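Local coordinates for putative exported protein (Aeromonas hydrophila subsp. hydrophila, PDB 4PJ2) that inhibits i-type lysozymes as a periplasmic bacterial protein, apparently by inserting loops into the substrate-binding cleft of the target enzyme, at the interface of chains A and B. Coordinates in Å, arbitrary orientation; residue numbers count along the deposited sequence, not the author numbering. Chains: chain A, Putative exported protein; chain B, Lysozyme.

Contact 1: the interface of chains A and B. Residues chain A 62, 82, 88, 90, 114-115; chain B 29-30.
The end of lysozyme strand 26-29 and the loop residue that follows it, B:Asp29 and B:Met30, pack among strands 60-67, 76-82 and 90-98 of the inhibitor PliI and the loops holding A:Ser88 and A:Pro114-A:Asn115. B:Met30 is the plug: it loses 122 Å² of surface, and its long, flexible thioether suits a slot with mixed walls, the side chain of A:Leu90 and the stem of A:Lys62 beside polar groups of A:Glu82 and A:Ser88. The chain runs nearly straight to SD and then bends (chi3 -73°), turning the methyl inward. There B:Met30 CE lies 3.7 Å from A:Leu90 CD2, the two side chains sliding past each other in opposite directions. A:Leu90 CD1 packs on B:Met30 SD at 3.7 Å. A:Lys62, fully extended, crosses the methionine at about a right angle, with A:Lys62 CE 3.7 Å from B:Met30 CB. Beside the plug, A:Asn115 faces B:Asp29, predicted to be the nucleophile of this glycosyl hydrolase 22 family enzyme. The asparagine amide supplies an N-H donor: A:Asn115 ND2 reaches B:Asp29 OD1 at 2.7 Å on the syn lone pair, the two planes 43° apart. A:Pro114, whose rigid ring keeps its carbons in place, lies over one face of the carboxylate, A:Pro114 CB standing 3.5 Å from B:Asp29 OD2.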
ATOM      1  N   LYS A  62      -3.083   6.748  -1.827  1.00 17.94           N
ATOM      2  CA  LYS A  62      -2.462   7.235  -3.042  1.00 20.73           C
ATOM      3  C   LYS A  62      -3.238   8.413  -3.611  1.00 22.12           C
ATOM      4  O   LYS A  62      -2.642   9.374  -4.080  1.00 24.94           O
ATOM      5  CB  LYS A  62      -2.415   6.098  -4.057  1.00 23.18           C
ATOM      6  CG  LYS A  62      -1.753   6.469  -5.378  1.00 26.24           C
ATOM      7  CD  LYS A  62      -2.041   5.447  -6.480  1.00 29.68           C
ATOM      8  CE  LYS A  62      -1.602   5.950  -7.858  1.00 32.14           C
ATOM      9  NZ  LYS A  62      -2.255   5.185  -8.943  1.00 33.79           N
ATOM     10  N   GLU A  82      -2.237   2.135  -2.059  1.00 16.67           N
ATOM     11  CA  GLU A  82      -1.156   1.437  -2.765  0.53 17.54           C
ATOM     12  C   GLU A  82      -0.345   0.606  -1.768  1.00 16.98           C
ATOM     13  O   GLU A  82       0.184   1.150  -0.806  1.00 17.40           O
ATOM     14  CB  GLU A  82      -0.251   2.482  -3.444  0.53 19.10           C
ATOM     15  CG  GLU A  82       1.100   1.984  -3.978  0.53 20.48           C
ATOM     16  CD  GLU A  82       1.942   3.100  -4.586  0.53 22.42           C
ATOM     17  OE1 GLU A  82       2.637   3.817  -3.830  0.53 24.33           O
ATOM     18  OE2 GLU A  82       1.911   3.262  -5.824  0.53 22.89           O
ATOM     19  N   SER A  88       3.108  -3.193  -5.516  1.00 21.21           N
ATOM     20  CA  SER A  88       2.392  -1.918  -5.601  1.00 22.21           C
ATOM     21  C   SER A  88       0.908  -2.111  -5.857  1.00 21.94           C
ATOM     22  O   SER A  88       0.271  -1.271  -6.498  1.00 22.91           O
ATOM     23  CB  SER A  88       3.032  -1.039  -6.680  1.00 25.18           C
ATOM     24  OG  SER A  88       4.350  -0.720  -6.272  1.00 26.07           O
ATOM     25  N   LEU A  90      -3.035  -2.230  -5.840  1.00 19.18           N
ATOM     26  CA  LEU A  90      -4.024  -1.233  -5.449  1.00 18.77           C
ATOM     27  C   LEU A  90      -5.225  -1.874  -4.799  1.00 18.14           C
ATOM     28  O   LEU A  90      -5.707  -2.942  -5.160  1.00 18.90           O
ATOM     29  CB  LEU A  90      -4.481  -0.426  -6.672  1.00 20.34           C
ATOM     30  CG  LEU A  90      -3.392   0.385  -7.380  1.00 21.54           C
ATOM     31  CD1 LEU A  90      -3.977   1.104  -8.597  1.00 22.76           C
ATOM     32  CD2 LEU A  90      -2.714   1.385  -6.472  1.00 23.26           C
ATOM     33  N   PRO A 114      -0.828  -2.396 -10.512  1.00 27.89           N
ATOM     34  CA  PRO A 114      -0.597  -0.945 -10.379  1.00 30.41           C
ATOM     35  C   PRO A 114      -1.397  -0.056 -11.346  1.00 29.67           C
ATOM     36  O   PRO A 114      -2.056   0.919 -11.016  1.00 31.83           O
ATOM     37  CB  PRO A 114       0.896  -0.829 -10.686  1.00 32.29           C
ATOM     38  CG  PRO A 114       1.468  -2.097 -10.178  1.00 31.08           C
ATOM     39  CD  PRO A 114       0.427  -3.162 -10.364  1.00 29.46           C
ATOM     40  N   ASN A 115      -1.379  -0.448 -12.591  1.00 26.31           N
ATOM     41  CA  ASN A 115      -1.972   0.370 -13.646  0.52 24.88           C
ATOM     42  C   ASN A 115      -3.397  -0.011 -13.996  1.00 22.80           C
ATOM     43  O   ASN A 115      -3.943   0.466 -15.002  1.00 21.78           O
ATOM     44  CB  ASN A 115      -1.091   0.330 -14.884  0.52 26.22           C
ATOM     45  CG  ASN A 115       0.217   1.026 -14.660  0.52 27.18           C
ATOM     46  OD1 ASN A 115       0.252   2.239 -14.436  0.52 28.51           O
ATOM     47  ND2 ASN A 115       1.302   0.271 -14.684  0.52 26.81           N
TER
ATOM     48  N   ASP B  29       6.120   4.017 -11.522  1.00 40.24           N
ATOM     49  CA  ASP B  29       4.875   3.384 -11.915  1.00 41.56           C
ATOM     50  C   ASP B  29       3.795   4.035 -11.056  1.00 41.72           C
ATOM     51  O   ASP B  29       3.884   4.024  -9.827  1.00 41.56           O
ATOM     52  CB  ASP B  29       4.949   1.868 -11.685  1.00 42.68           C
ATOM     53  CG  ASP B  29       3.949   1.085 -12.533  1.00 43.94           C
ATOM     54  OD1 ASP B  29       3.238   1.691 -13.360  1.00 44.35           O
ATOM     55  OD2 ASP B  29       3.886  -0.155 -12.377  1.00 44.54           O
ATOM     56  N   MET B  30       2.805   4.643 -11.707  1.00 42.21           N
ATOM     57  CA  MET B  30       1.724   5.348 -11.014  1.00 42.82           C
ATOM     58  C   MET B  30       2.200   6.507 -10.148  1.00 42.27           C
ATOM     59  O   MET B  30       1.656   6.740  -9.068  1.00 42.35           O
ATOM     60  CB  MET B  30       0.965   4.410 -10.093  1.00 43.97           C
ATOM     61  CG  MET B  30       0.412   3.180 -10.717  1.00 44.40           C
ATOM     62  SD  MET B  30      -0.673   2.493  -9.470  1.00 44.84           S
ATOM     63  CE  MET B  30       0.497   1.841  -8.272  1.00 45.45           C
TER

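Contact 2: the interface of chains A and B. Residues chain A 26-28; chain B 43-44, 47, 72, 76, 97.
A:Ala27 and A:Ser28, in a loop of the PliI inhibitor, meet B:Asp47 at the end of helix 42-47, a substrate-binding residue of this i-type lysozyme. Followed outward, the aspartate starts at B:Asp47 CB, 4.0 Å from A:Ser28 OG, and its chi1 of -75° sets CG beside its own backbone N. CG is flanked by A:Pro26 CB on one side of the carboxylate plane and A:Ala27 CB on the other. At the tip the oxygens divide the loop between them. B:Asp47 OD1 takes A:Ala27 N at 2.9 Å through its syn lone pair. B:Asp47 OD2 accepts A:Ser28 N at 2.8 Å on the syn side. The hydroxyl A:Ser28 OG reaches B:Asp47 OD2 at 2.6 Å from one face. Within the lysozyme, the phenol B:Tyr76 OH meets B:Asp47 OD2 at 2.8 Å from the opposite face. Donors at both oxygens help fix the rotation, and the three on OD2 would probably offset its negative charge. Serine suits the spot because A:Ser28 OG also hydrogen-bonds B:Tyr72 OH, at 3.0 Å, in the plane of that ring. B:Tyr44 and B:Tyr76 sandwich the ring of B:Tyr72 and so help hold its OH in place for the serine. Small A:Ala27 lets the loop come close, A:Ala27 CB touching B:Ala43 CB at 3.7 Å.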
ATOM      1  N   PRO A  26       2.370   2.871  11.101  1.00 13.44           N
ATOM      2  CA  PRO A  26       3.411   2.753  10.082  1.00 14.17           C
ATOM      3  C   PRO A  26       2.954   3.210   8.708  1.00 14.06           C
ATOM      4  O   PRO A  26       1.767   3.388   8.439  1.00 14.52           O
ATOM      5  CB  PRO A  26       3.695   1.254  10.042  1.00 15.96           C
ATOM      6  CG  PRO A  26       2.547   0.594  10.655  1.00 16.19           C
ATOM      7  CD  PRO A  26       1.895   1.560  11.572  1.00 14.82           C
ATOM      8  N   ALA A  27       3.927   3.392   7.833  1.00 14.08           N
ATOM      9  CA  ALA A  27       3.621   3.775   6.474  1.00 14.54           C
ATOM     10  C   ALA A  27       2.899   2.680   5.692  1.00 14.80           C
ATOM     11  O   ALA A  27       2.048   2.977   4.870  1.00 15.87           O
ATOM     12  CB  ALA A  27       4.886   4.194   5.756  1.00 15.94           C
ATOM     13  N   SER A  28       3.245   1.422   5.949  1.00 13.25           N
ATOM     14  CA  SER A  28       2.820   0.323   5.084  1.00 13.90           C
ATOM     15  C   SER A  28       1.457  -0.223   5.398  1.00 12.91           C
ATOM     16  O   SER A  28       0.901  -0.969   4.590  1.00 14.79           O
ATOM     17  CB  SER A  28       3.775  -0.871   5.181  1.00 15.74           C
ATOM     18  OG  SER A  28       5.099  -0.566   4.825  1.00 16.81           O
TER
ATOM     19  N   ALA B  43       7.781   4.108   1.505  1.00 17.76           N
ATOM     20  CA  ALA B  43       7.035   3.622   2.662  1.00 18.08           C
ATOM     21  C   ALA B  43       7.723   2.423   3.295  1.00 17.28           C
ATOM     22  O   ALA B  43       7.718   2.247   4.522  1.00 17.71           O
ATOM     23  CB  ALA B  43       5.622   3.257   2.267  1.00 18.55           C
ATOM     24  N   TYR B  44       8.284   1.570   2.443  1.00 17.49           N
ATOM     25  CA  TYR B  44       8.976   0.368   2.879  1.00 17.20           C
ATOM     26  C   TYR B  44      10.227   0.763   3.652  1.00 17.45           C
ATOM     27  O   TYR B  44      10.470   0.266   4.746  1.00 18.31           O
ATOM     28  CB  TYR B  44       9.302  -0.487   1.665  1.00 17.12           C
ATOM     29  CG  TYR B  44       9.814  -1.894   1.905  1.00 16.42           C
ATOM     30  CD1 TYR B  44      11.095  -2.117   2.384  1.00 17.81           C
ATOM     31  CD2 TYR B  44       9.061  -2.994   1.538  1.00 16.95           C
ATOM     32  CE1 TYR B  44      11.580  -3.403   2.554  1.00 17.85           C
ATOM     33  CE2 TYR B  44       9.540  -4.290   1.696  1.00 17.09           C
ATOM     34  CZ  TYR B  44      10.794  -4.483   2.215  1.00 17.57           C
ATOM     35  OH  TYR B  44      11.298  -5.753   2.344  1.00 18.15           O
ATOM     36  N   ASP B  47       9.468   2.139   7.118  1.00 17.25           N
ATOM     37  CA  ASP B  47       9.079   1.122   8.086  1.00 16.67           C
ATOM     38  C   ASP B  47      10.219   0.158   8.427  1.00 16.40           C
ATOM     39  O   ASP B  47      10.187  -0.461   9.490  1.00 16.98           O
ATOM     40  CB  ASP B  47       7.899   0.318   7.566  1.00 16.44           C
ATOM     41  CG  ASP B  47       6.589   1.066   7.647  1.00 15.84           C
ATOM     42  OD1 ASP B  47       6.527   2.211   8.157  1.00 16.51           O
ATOM     43  OD2 ASP B  47       5.585   0.470   7.205  1.00 15.18           O
ATOM     44  N   TYR B  72      12.470  -5.165   7.664  1.00 16.00           N
ATOM     45  CA  TYR B  72      11.061  -5.229   7.311  1.00 14.49           C
ATOM     46  C   TYR B  72      10.448  -6.565   7.720  1.00 13.72           C
ATOM     47  O   TYR B  72       9.362  -6.610   8.307  1.00 13.96           O
ATOM     48  CB  TYR B  72      10.903  -5.019   5.815  1.00 15.33           C
ATOM     49  CG  TYR B  72       9.517  -4.598   5.386  1.00 14.82           C
ATOM     50  CD1 TYR B  72       8.586  -5.522   4.928  1.00 15.59           C
ATOM     51  CD2 TYR B  72       9.149  -3.260   5.397  1.00 15.31           C
ATOM     52  CE1 TYR B  72       7.323  -5.120   4.500  1.00 16.12           C
ATOM     53  CE2 TYR B  72       7.884  -2.856   4.980  1.00 15.66           C
ATOM     54  CZ  TYR B  72       6.974  -3.784   4.537  1.00 16.15           C
ATOM     55  OH  TYR B  72       5.728  -3.367   4.098  1.00 17.16           O
ATOM     56  N   TYR B  76       7.500  -7.285  10.500  1.00 14.01           N
ATOM     57  CA  TYR B  76       6.160  -7.661  10.060  1.00 13.90           C
ATOM     58  C   TYR B  76       5.859  -9.152   9.926  1.00 13.77           C
ATOM     59  O   TYR B  76       4.717  -9.562  10.097  1.00 14.90           O
ATOM     60  CB  TYR B  76       5.839  -6.985   8.736  1.00 13.76           C
ATOM     61  CG  TYR B  76       5.598  -5.509   8.818  1.00 13.94           C
ATOM     62  CD1 TYR B  76       4.596  -5.000   9.626  1.00 13.98           C
ATOM     63  CD2 TYR B  76       6.349  -4.623   8.054  1.00 14.14           C
ATOM     64  CE1 TYR B  76       4.334  -3.651   9.653  1.00 13.90           C
ATOM     65  CE2 TYR B  76       6.086  -3.263   8.089  1.00 14.11           C
ATOM     66  CZ  TYR B  76       5.079  -2.793   8.898  1.00 14.52           C
ATOM     67  OH  TYR B  76       4.731  -1.458   8.972  1.00 15.54           O
ATOM     68  N   PRO B  97       2.949  -5.837   4.529  1.00 14.08           N
ATOM     69  CA  PRO B  97       2.959  -6.523   5.825  1.00 15.02           C
ATOM     70  C   PRO B  97       2.105  -7.769   5.907  1.00 15.56           C
ATOM     71  O   PRO B  97       2.413  -8.611   6.742  1.00 17.12           O
ATOM     72  CB  PRO B  97       2.438  -5.447   6.772  1.00 15.08           C
ATOM     73  CG  PRO B  97       2.931  -4.199   6.162  1.00 14.31           C
ATOM     74  CD  PRO B  97       2.676  -4.400   4.689  1.00 14.39           C
TER

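Contact 3: the interface of chains A and B. Residues chain A 85-89; chain B 18, 93-94, 108.
A:Ser86 and A:Gly87 of a PliI loop take helix-like backbone angles, and this turn aims their successive N-H groups at the carbonyls of B:His93 and B:Asn94 near the end of helix 86-95. The bonds, A:Ser86 N to B:His93 O and A:Gly87 N to B:Asn94 O, are both 2.9 Å long and lie in the carbonyl planes. A:Ser86 carries the side-chain contact with B:Glu18, predicted to be the proton donor of this i-type lysozyme. Its OG sits between backbone N and carbonyl carbon (chi1 70°), which directs A:Ser86 OG to B:Glu18 OE2 at 2.7 Å, on the syn side. The phenol B:Tyr108 OH reaches B:Glu18 OE2 at 2.6 Å from the opposite face. A serine suits the place, as its hydroxyl can donate and accept together: B:Asn94 ND2 gives A:Ser86 OG a nearly straight bond of 3.0 Å (167° at H), in the amide plane. Asparagine suits in turn, since its amide donates to A:Ser86 while accepting from A:Tyr89. The long tyrosine carries its hydroxyl out to that amide, A:Tyr89 OH lying 2.7 Å from B:Asn94 OD1, with ring and amide almost perpendicular at 88°. A water joins A:Tyr89 OH to B:Asn94 ND2. B:Tyr108 lays its ring face against CB of B:Asn94, supporting the asparagine from within the enzyme.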
ATOM      1  N   GLY A  85       4.502  -3.111  -0.654  1.00 17.48           N
ATOM      2  CA  GLY A  85       5.340  -4.138  -1.253  1.00 17.54           C
ATOM      3  C   GLY A  85       5.698  -3.803  -2.690  1.00 17.76           C
ATOM      4  O   GLY A  85       5.128  -2.887  -3.288  1.00 17.79           O
ATOM      5  N   SER A  86       6.658  -4.545  -3.231  1.00 19.04           N
ATOM      6  CA  SER A  86       7.204  -4.270  -4.552  1.00 20.15           C
ATOM      7  C   SER A  86       6.139  -4.329  -5.627  1.00 21.38           C
ATOM      8  O   SER A  86       6.294  -3.696  -6.685  1.00 23.08           O
ATOM      9  CB  SER A  86       8.337  -5.272  -4.888  1.00 21.12           C
ATOM     10  OG  SER A  86       7.805  -6.564  -5.096  1.00 21.41           O
ATOM     11  N   GLY A  87       5.093  -5.112  -5.410  1.00 20.64           N
ATOM     12  CA  GLY A  87       4.021  -5.282  -6.371  1.00 21.29           C
ATOM     13  C   GLY A  87       3.121  -4.071  -6.518  1.00 21.62           C
ATOM     14  O   GLY A  87       2.403  -3.951  -7.514  1.00 22.85           O
ATOM     15  N   SER A  88       3.108  -3.193  -5.516  1.00 21.21           N
ATOM     16  CA  SER A  88       2.392  -1.918  -5.601  1.00 22.21           C
ATOM     17  C   SER A  88       0.908  -2.111  -5.857  1.00 21.94           C
ATOM     18  O   SER A  88       0.271  -1.271  -6.498  1.00 22.91           O
ATOM     19  CB  SER A  88       3.032  -1.039  -6.680  1.00 25.18           C
ATOM     20  OG  SER A  88       4.350  -0.720  -6.272  1.00 26.07           O
ATOM     21  N   TYR A  89       0.349  -3.202  -5.358  1.00 21.02           N
ATOM     22  CA  TYR A  89      -1.037  -3.541  -5.634  1.00 20.38           C
ATOM     23  C   TYR A  89      -1.984  -2.489  -5.080  1.00 19.53           C
ATOM     24  O   TYR A  89      -1.781  -1.928  -3.992  1.00 20.37           O
ATOM     25  CB  TYR A  89      -1.394  -4.900  -5.043  1.00 20.32           C
ATOM     26  CG  TYR A  89      -0.462  -5.979  -5.538  1.00 19.83           C
ATOM     27  CD1 TYR A  89      -0.508  -6.405  -6.863  1.00 21.42           C
ATOM     28  CD2 TYR A  89       0.476  -6.571  -4.705  1.00 20.26           C
ATOM     29  CE1 TYR A  89       0.352  -7.372  -7.349  1.00 21.22           C
ATOM     30  CE2 TYR A  89       1.339  -7.555  -5.188  1.00 20.67           C
ATOM     31  CZ  TYR A  89       1.261  -7.943  -6.520  1.00 20.46           C
ATOM     32  OH  TYR A  89       2.082  -8.895  -7.068  1.00 20.54           O
TER
ATOM     33  N   GLU B  18      13.375  -9.306  -8.491  1.00 23.10           N
ATOM     34  CA  GLU B  18      13.001  -7.891  -8.520  1.00 23.10           C
ATOM     35  C   GLU B  18      13.732  -7.128  -9.614  1.00 23.79           C
ATOM     36  O   GLU B  18      13.150  -6.250 -10.251  1.00 24.02           O
ATOM     37  CB  GLU B  18      13.300  -7.223  -7.167  1.00 23.14           C
ATOM     38  CG  GLU B  18      12.379  -7.646  -6.033  1.00 22.68           C
ATOM     39  CD  GLU B  18      10.930  -7.287  -6.283  1.00 22.83           C
ATOM     40  OE1 GLU B  18      10.654  -6.378  -7.096  1.00 24.19           O
ATOM     41  OE2 GLU B  18      10.066  -7.915  -5.625  1.00 22.61           O
ATOM     42  N   HIS B  93       7.606  -9.246   0.844  1.00 16.91           N
ATOM     43  CA  HIS B  93       8.338  -8.268   0.086  1.00 17.74           C
ATOM     44  C   HIS B  93       7.520  -7.718  -1.081  1.00 16.97           C
ATOM     45  O   HIS B  93       7.524  -6.525  -1.325  1.00 17.79           O
ATOM     46  CB  HIS B  93       9.626  -8.857  -0.444  1.00 18.21           C
ATOM     47  CG  HIS B  93      10.499  -7.811  -1.013  1.00 19.39           C
ATOM     48  ND1 HIS B  93      11.119  -6.869  -0.228  1.00 19.18           N
ATOM     49  CD2 HIS B  93      10.794  -7.485  -2.297  1.00 19.62           C
ATOM     50  CE1 HIS B  93      11.782  -6.025  -0.992  1.00 21.23           C
ATOM     51  NE2 HIS B  93      11.601  -6.379  -2.253  1.00 20.14           N
ATOM     52  N   ASN B  94       6.794  -8.608  -1.746  1.00 16.99           N
ATOM     53  CA  ASN B  94       5.986  -8.235  -2.902  1.00 16.98           C
ATOM     54  C   ASN B  94       4.667  -7.576  -2.510  1.00 17.38           C
ATOM     55  O   ASN B  94       4.181  -6.710  -3.220  1.00 17.83           O
ATOM     56  CB  ASN B  94       5.713  -9.495  -3.733  1.00 17.97           C
ATOM     57  CG  ASN B  94       4.951  -9.202  -5.012  1.00 18.93           C
ATOM     58  OD1 ASN B  94       3.903  -9.784  -5.261  1.00 19.49           O
ATOM     59  ND2 ASN B  94       5.466  -8.288  -5.804  1.00 19.91           N
ATOM     60  N   TYR B 108       3.703 -14.315  -7.807  1.00 24.01           N
ATOM     61  CA  TYR B 108       5.069 -13.840  -7.564  1.00 22.43           C
ATOM     62  C   TYR B 108       5.931 -14.969  -6.985  1.00 22.79           C
ATOM     63  O   TYR B 108       7.041 -15.213  -7.457  1.00 22.76           O
ATOM     64  CB  TYR B 108       5.043 -12.658  -6.581  1.00 22.36           C
ATOM     65  CG  TYR B 108       6.391 -12.089  -6.207  1.00 20.88           C
ATOM     66  CD1 TYR B 108       7.101 -12.592  -5.115  1.00 21.70           C
ATOM     67  CD2 TYR B 108       6.920 -11.006  -6.875  1.00 21.01           C
ATOM     68  CE1 TYR B 108       8.313 -12.061  -4.749  1.00 21.08           C
ATOM     69  CE2 TYR B 108       8.131 -10.460  -6.513  1.00 20.30           C
ATOM     70  CZ  TYR B 108       8.826 -10.997  -5.429  1.00 21.23           C
ATOM     71  OH  TYR B 108      10.019 -10.456  -5.020  1.00 21.32           O
TER
HETATM   72  O   HOH W   1       4.554  -7.936  -8.684  1.00 27.17           O

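Contacts 1 and 3 lie about 10 Å apart between their C-alpha centres and share A:Ser88, in the loop joining strands 76-82 and 90-98. Together they engage both predicted catalytic residues of the lysozyme. Contact 2 stands about 16 Å from contact 1 and 13 Å from contact 3; it uses a separate inhibitor loop, just before strand 30-37, and its centre is about 15 Å from B:Glu18. It therefore extends the occupied stretch along residues that bind substrate. Loops from one end of PliI thus cover the catalytic and substrate-binding regions at once, which would explain inhibition by exclusion of substrate.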